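Local coordinates for hypothetical protein PP5205 (Pseudomonas putida, PDB 2G2X) that is of unknown function but contains an EVE domain, related to the RNA-binding PUA domains, and so may bind nucleic acid, at residues 15-19 with 99-104. Numbering follows the deposited sequence.
Sequences IEALA and VAHVQT
Helix-on-sheet packing in the EVE domain: the first helix, 15-21, lies across strand 95-110 of the mixed sheet. The axes of 15-19 and 99-104 cross at -109° and approach to 7.6 Å; Ala19 CA is 5.2 Å from His101 CA, Ile15 CA 6.3 Å from Thr104 CA. His101 (chi1 t, chi2 92°) stands up from the strand against the helix. Ala19 CB lies over one face of its ring, 3.7 Å from the centroid and 13° off the normal, a CH-pi contact; Ile15 CD1 comes within 3.5 Å of His101 ND1. Leu18 (t, p) sets CG 3.8 Å from His101 N and CD1 3.9 Å from Val99 CG2, in a mostly apolar layer where Leu18 also touches Phe49 of strand 46-51 and Ala24 of edge strand 23-26. A classic beta bulge, Val102 (phi/psi -119/-53) and Gln103 both facing Ile62 of the antiparallel strand 58-71, breaks the alternation, so His101 and Thr104 point toward the helix while the two residues between them point away. At the bulge, Ile15 (t, p) places CG1 3.8 Å from Gln103 O, and just past it CG2 4.0 Å from Thr104 OG1. His51 NE2 of strand 46-51 hydrogen-bonds Ile15 N.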
loop_
_atom_site.group_PDB
_atom_site.type_symbol
_atom_site.label_atom_id
_atom_site.label_comp_id
_atom_site.label_asym_id
_atom_site.label_seq_id
_atom_site.Cartn_x
_atom_site.Cartn_y
_atom_site.Cartn_z
ATOM N N ILE A 15 2.265 4.450 9.391
ATOM C CA ILE A 15 3.678 4.210 9.135
ATOM C C ILE A 15 4.401 4.112 10.481
ATOM O O ILE A 15 5.344 3.332 10.627
ATOM C CB ILE A 15 4.299 5.336 8.253
ATOM C CG1 ILE A 15 5.760 5.004 7.933
ATOM C CG2 ILE A 15 4.189 6.688 8.950
ATOM C CD1 ILE A 15 5.934 3.780 7.065
ATOM N N GLU A 16 3.937 4.892 11.459
ATOM C CA GLU A 16 4.504 4.887 12.810
ATOM C C GLU A 16 4.313 3.519 13.465
ATOM O O GLU A 16 5.232 2.972 14.077
ATOM C CB GLU A 16 3.820 5.934 13.702
ATOM C CG GLU A 16 4.083 7.402 13.374
ATOM C CD GLU A 16 3.285 7.902 12.181
ATOM O OE1 GLU A 16 2.208 7.335 11.904
ATOM O OE2 GLU A 16 3.729 8.876 11.532
ATOM N N ALA A 17 3.102 2.979 13.349
ATOM C CA ALA A 17 2.788 1.681 13.932
ATOM C C ALA A 17 3.633 0.583 13.289
ATOM O O ALA A 17 4.029 -0.375 13.957
ATOM C CB ALA A 17 1.302 1.376 13.758
ATOM N N LEU A 18 3.902 0.712 11.995
ATOM C CA LEU A 18 4.719 -0.288 11.312
ATOM C C LEU A 18 6.146 -0.224 11.863
ATOM O O LEU A 18 6.807 -1.247 12.030
ATOM C CB LEU A 18 4.718 -0.042 9.800
ATOM C CG LEU A 18 5.571 -0.991 8.955
ATOM C CD1 LEU A 18 5.140 -2.438 9.204
ATOM C CD2 LEU A 18 5.423 -0.638 7.484
ATOM N N ALA A 19 6.617 0.984 12.156
ATOM C CA ALA A 19 7.956 1.150 12.707
ATOM C C ALA A 19 8.034 0.446 14.063
ATOM O O ALA A 19 9.039 -0.177 14.391
ATOM C CB ALA A 19 8.285 2.635 12.857
ATOM N N VAL A 99 5.402 -6.665 5.036
ATOM C CA VAL A 99 6.182 -5.449 4.879
ATOM C C VAL A 99 6.975 -5.066 6.116
ATOM O O VAL A 99 6.749 -5.584 7.210
ATOM C CB VAL A 99 5.262 -4.259 4.526
ATOM C CG1 VAL A 99 4.413 -4.601 3.307
ATOM C CG2 VAL A 99 4.373 -3.911 5.723
ATOM N N ALA A 100 7.912 -4.143 5.926
ATOM C CA ALA A 100 8.734 -3.650 7.013
ATOM C C ALA A 100 8.955 -2.164 6.785
ATOM O O ALA A 100 8.934 -1.681 5.647
ATOM C CB ALA A 100 10.062 -4.394 7.061
ATOM N N HIS A 101 9.153 -1.449 7.882
ATOM C CA HIS A 101 9.359 -0.012 7.863
ATOM C C HIS A 101 10.715 0.390 7.318
ATOM O O HIS A 101 11.721 -0.258 7.592
ATOM C CB HIS A 101 9.222 0.541 9.285
ATOM C CG HIS A 101 9.539 2.001 9.404
ATOM N ND1 HIS A 101 8.580 2.983 9.291
ATOM C CD2 HIS A 101 10.708 2.643 9.649
ATOM C CE1 HIS A 101 9.141 4.166 9.467
ATOM N NE2 HIS A 101 10.432 3.987 9.686
ATOM N N VAL A 102 10.736 1.467 6.541
ATOM C CA VAL A 102 11.990 1.984 6.013
ATOM C C VAL A 102 12.194 3.407 6.525
ATOM O O VAL A 102 13.229 3.720 7.108
ATOM C CB VAL A 102 12.027 1.986 4.472
ATOM C CG1 VAL A 102 13.270 2.727 3.991
ATOM C CG2 VAL A 102 12.054 0.557 3.947
ATOM N N GLN A 103 11.202 4.266 6.331
ATOM C CA GLN A 103 11.331 5.645 6.785
ATOM C C GLN A 103 9.983 6.305 7.024
ATOM O O GLN A 103 9.002 6.029 6.331
ATOM C CB GLN A 103 12.116 6.463 5.746
ATOM C CG GLN A 103 12.882 7.664 6.302
ATOM C CD GLN A 103 13.513 8.513 5.204
ATOM O OE1 GLN A 103 14.594 9.082 5.380
ATOM N NE2 GLN A 103 12.832 8.613 4.070
ATOM N N THR A 104 9.933 7.174 8.022
ATOM C CA THR A 104 8.711 7.905 8.310
ATOM C C THR A 104 9.016 9.373 8.046
ATOM O O THR A 104 9.901 9.947 8.681
ATOM C CB THR A 104 8.257 7.721 9.782
ATOM O OG1 THR A 104 7.357 8.780 10.146
ATOM C CG2 THR A 104 9.443 7.742 10.705
#